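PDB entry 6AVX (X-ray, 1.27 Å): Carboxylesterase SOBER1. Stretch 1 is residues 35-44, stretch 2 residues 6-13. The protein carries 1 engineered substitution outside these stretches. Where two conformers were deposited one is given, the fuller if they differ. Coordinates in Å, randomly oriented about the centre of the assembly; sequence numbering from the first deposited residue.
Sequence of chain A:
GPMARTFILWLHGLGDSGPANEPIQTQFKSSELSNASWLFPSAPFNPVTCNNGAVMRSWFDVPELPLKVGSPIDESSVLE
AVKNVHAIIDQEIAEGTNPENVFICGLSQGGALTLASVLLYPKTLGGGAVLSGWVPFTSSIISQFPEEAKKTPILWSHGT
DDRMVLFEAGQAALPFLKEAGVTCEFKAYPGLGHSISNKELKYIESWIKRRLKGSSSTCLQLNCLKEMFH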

# COMPACT_ATOMS: atom_id res chain seq x y z
N ASN A 35 0.84 17.38 -12.75
CA ASN A 35 2.20 17.13 -13.19
C ASN A 35 2.81 15.91 -12.53
O ASN A 35 3.99 15.61 -12.77
CB ASN A 35 3.08 18.36 -12.94
CG ASN A 35 3.37 18.58 -11.47
OD1 ASN A 35 2.69 18.04 -10.61
ND2 ASN A 35 4.38 19.39 -11.18
N ALA A 36 2.04 15.16 -11.74
CA ALA A 36 2.61 14.03 -11.03
C ALA A 36 3.11 12.98 -12.01
O ALA A 36 2.50 12.73 -13.06
CB ALA A 36 1.57 13.41 -10.11
N SER A 37 4.22 12.36 -11.65
CA SER A 37 4.77 11.22 -12.38
C SER A 37 4.26 9.95 -11.72
O SER A 37 4.60 9.69 -10.56
CB SER A 37 6.29 11.25 -12.34
OG SER A 37 6.84 10.10 -12.96
N TRP A 38 3.47 9.18 -12.43
CA TRP A 38 2.89 7.95 -11.90
C TRP A 38 3.68 6.76 -12.40
O TRP A 38 4.22 6.77 -13.52
CB TRP A 38 1.46 7.79 -12.40
CG TRP A 38 0.49 8.77 -11.88
CD1 TRP A 38 0.31 10.05 -12.30
CD2 TRP A 38 -0.46 8.56 -10.83
NE1 TRP A 38 -0.69 10.64 -11.58
CE2 TRP A 38 -1.19 9.75 -10.68
CE3 TRP A 38 -0.77 7.47 -10.03
CZ2 TRP A 38 -2.21 9.88 -9.75
CZ3 TRP A 38 -1.79 7.60 -9.11
CH2 TRP A 38 -2.50 8.81 -8.98
N LEU A 39 3.72 5.70 -11.59
CA LEU A 39 4.28 4.43 -12.03
C LEU A 39 3.42 3.30 -11.52
O LEU A 39 3.10 3.24 -10.33
CB LEU A 39 5.71 4.29 -11.55
CG LEU A 39 6.44 3.09 -12.12
CD1 LEU A 39 6.66 3.23 -13.62
CD2 LEU A 39 7.77 2.91 -11.41
N PHE A 40 3.02 2.42 -12.43
CA PHE A 40 2.17 1.28 -12.14
C PHE A 40 2.93 0.02 -12.54
O PHE A 40 2.74 -0.49 -13.66
CB PHE A 40 0.86 1.36 -12.93
CG PHE A 40 -0.08 2.45 -12.47
CD1 PHE A 40 -1.16 2.13 -11.69
CD2 PHE A 40 0.12 3.78 -12.82
CE1 PHE A 40 -2.04 3.12 -11.26
CE2 PHE A 40 -0.77 4.76 -12.40
CZ PHE A 40 -1.83 4.42 -11.63
N PRO A 41 3.80 -0.50 -11.67
CA PRO A 41 4.56 -1.72 -12.00
C PRO A 41 3.65 -2.94 -11.98
O PRO A 41 2.52 -2.90 -11.50
CB PRO A 41 5.61 -1.79 -10.89
CG PRO A 41 4.94 -1.12 -9.73
CD PRO A 41 4.16 0.02 -10.35
N SER A 42 4.18 -4.06 -12.49
CA SER A 42 3.45 -5.32 -12.49
C SER A 42 4.23 -6.37 -11.71
O SER A 42 5.44 -6.54 -11.92
CB SER A 42 3.23 -5.82 -13.91
OG SER A 42 2.32 -4.98 -14.58
N ALA A 43 3.55 -7.07 -10.82
CA ALA A 43 4.19 -8.09 -10.02
C ALA A 43 4.62 -9.26 -10.91
O ALA A 43 4.01 -9.53 -11.95
CB ALA A 43 3.22 -8.62 -8.96
N PRO A 44 5.63 -10.02 -10.49
CA PRO A 44 6.00 -11.23 -11.22
C PRO A 44 4.92 -12.28 -11.13
O PRO A 44 4.06 -12.27 -10.25
CB PRO A 44 7.26 -11.72 -10.51
CG PRO A 44 7.74 -10.55 -9.69
CD PRO A 44 6.47 -9.83 -9.30
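Stretch 2 (6-13) TFILWLHG

The most unusual feature of this contact lies beyond the paired strands, where a histidine side chain takes over from the backbone. Ala43 N donates a hydrogen bond to His12 NE2, at 2.9 Å and nearly straight at 169°. NE2 must therefore carry its lone pair toward stretch 1. The other ring nitrogen is a donor: His12 ND1 gives a hydrogen bond of 2.7 Å to Gly13 O within stretch 2. The ring is thus protonated on ND1 and held at both nitrogens. Its chi1 is 67° (p), and its CA-to-CB bond points toward stretch 1. Stretch 1 meets the ring at its edge: Pro41 O is 3.3 Å from His12 CD2, and Ser42 CA is 3.6 Å from His12 NE2.

Before this point, stretch 2 is an extended strand, residues 7-11. It runs parallel to the short strand 37-39 of stretch 1. The two N-to-C directions differ by 18°, the signed crossing angle is -18°, and the axes approach to 4.7 Å. The register is Ser37 with Phe7, Trp38 with Ile8 and Leu39 with Leu9, and the CA atoms within each pair lie 4.8 to 4.9 Å apart.

Four backbone hydrogen bonds hold this register. Ser37 N donates to Thr6 O at 2.8 Å, and Ile8 N donates to Ser37 O at 2.9 Å. Leu39 N then donates to Ile8 O at 2.9 Å, and Trp10 N to Leu39 O at 2.9 Å. Ile8 uses both its N and its O, and they reach Ser37 and Leu39, the residues flanking its partner Trp38. Trp38 itself makes no backbone hydrogen bond to stretch 2. This is the usual pattern of a parallel ladder. CA-H...O contacts lie beside these bonds, the shortest from Trp38 CA to Ile8 O at 3.2 Å.

Side chains alternate between the two faces of the sheet. Trp38 and Ile8 share one face. Ile8 CG2 lies over a face of the indole, 3.5 Å from Trp38 CZ3, and Ile8 CD1 makes a CH-pi contact with the six-membered ring of Trp38, 3.9 Å from the ring centroid. Ile8 CD1 also reaches Ala36 CB at 3.9 Å. Ser37, Phe7, Leu39 and Leu9 share the other face. There Leu39 CB is 3.9 Å from Phe7 CZ, and Leu39 CD2 is 4.0 Å from Leu9 CD1.

After Leu39, stretch 1 leaves the ladder but stays close. Phe40 CE1 is 3.3 Å from Trp10 CB, which lies over one face of the Phe40 ring. The Phe40 ring and the five-membered ring of Trp10 are near parallel, with planes at 26°, but slid apart, so they barely overlap. Pro41 CD packs against Leu9 CD1 at 3.5 Å, and Pro41 CG against Leu11 CD2 at 3.7 Å.

Water joins the two stretches at both ends of the ladder. Water 3 donates to Trp10 O at 2.7 Å and to Pro41 O at 2.8 Å, and accepts from His12 N at 2.9 Å. At the other end, water 1 bridges Asn35 O and Thr6 N.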

# COMPACT_ATOMS: atom_id res chain seq x y z
N THR A 6 6.40 15.46 -8.16
CA THR A 6 5.71 14.46 -7.33
C THR A 6 5.73 13.11 -8.04
O THR A 6 5.49 13.02 -9.24
CB THR A 6 4.26 14.88 -7.09
OG1 THR A 6 4.24 16.15 -6.42
CG2 THR A 6 3.53 13.85 -6.25
N PHE A 7 6.02 12.04 -7.30
CA PHE A 7 6.08 10.69 -7.83
C PHE A 7 5.09 9.84 -7.06
O PHE A 7 5.12 9.83 -5.82
CB PHE A 7 7.49 10.13 -7.62
CG PHE A 7 7.65 8.71 -8.08
CD1 PHE A 7 7.69 8.40 -9.42
CD2 PHE A 7 7.77 7.68 -7.16
CE1 PHE A 7 7.83 7.10 -9.84
CE2 PHE A 7 7.92 6.37 -7.58
CZ PHE A 7 7.94 6.08 -8.92
N ILE A 8 4.22 9.14 -7.77
CA ILE A 8 3.19 8.30 -7.16
C ILE A 8 3.35 6.90 -7.73
O ILE A 8 3.17 6.68 -8.94
CB ILE A 8 1.77 8.83 -7.42
CG1 ILE A 8 1.67 10.30 -6.99
CG2 ILE A 8 0.76 7.97 -6.69
CD1 ILE A 8 0.33 10.96 -7.29
N LEU A 9 3.69 5.96 -6.85
CA LEU A 9 3.82 4.55 -7.19
C LEU A 9 2.54 3.86 -6.76
O LEU A 9 2.16 3.95 -5.59
CB LEU A 9 5.01 3.97 -6.42
CG LEU A 9 5.30 2.50 -6.66
CD1 LEU A 9 5.65 2.27 -8.11
CD2 LEU A 9 6.38 1.99 -5.74
N TRP A 10 1.87 3.18 -7.68
CA TRP A 10 0.64 2.46 -7.40
C TRP A 10 0.86 0.97 -7.56
O TRP A 10 1.31 0.53 -8.62
CB TRP A 10 -0.49 2.88 -8.34
CG TRP A 10 -1.80 2.27 -7.92
CD1 TRP A 10 -2.23 1.00 -8.15
CD2 TRP A 10 -2.81 2.89 -7.12
NE1 TRP A 10 -3.45 0.79 -7.54
CE2 TRP A 10 -3.82 1.94 -6.91
CE3 TRP A 10 -2.96 4.17 -6.58
CZ2 TRP A 10 -4.97 2.23 -6.18
CZ3 TRP A 10 -4.11 4.45 -5.85
CH2 TRP A 10 -5.10 3.48 -5.67
N LEU A 11 0.51 0.19 -6.54
CA LEU A 11 0.75 -1.25 -6.49
C LEU A 11 -0.57 -1.99 -6.57
O LEU A 11 -1.41 -1.88 -5.66
CB LEU A 11 1.50 -1.61 -5.21
CG LEU A 11 2.82 -0.87 -5.04
CD1 LEU A 11 3.46 -1.14 -3.70
CD2 LEU A 11 3.79 -1.19 -6.18
N HIS A 12 -0.76 -2.76 -7.64
CA HIS A 12 -1.99 -3.49 -7.90
C HIS A 12 -2.18 -4.64 -6.91
O HIS A 12 -1.27 -5.04 -6.18
CB HIS A 12 -1.99 -4.01 -9.35
CG HIS A 12 -0.95 -5.06 -9.62
ND1 HIS A 12 -1.08 -6.36 -9.19
CD2 HIS A 12 0.23 -5.00 -10.28
CE1 HIS A 12 -0.01 -7.06 -9.58
NE2 HIS A 12 0.79 -6.25 -10.24
N GLY A 13 -3.39 -5.21 -6.93
CA GLY A 13 -3.73 -6.35 -6.11
C GLY A 13 -3.46 -7.70 -6.77
O GLY A 13 -2.98 -7.80 -7.90
O HOH W 1 6.24 15.30 -11.30
O HOH W 2 2.08 16.90 -8.48
O HOH W 3 0.54 -1.65 -10.03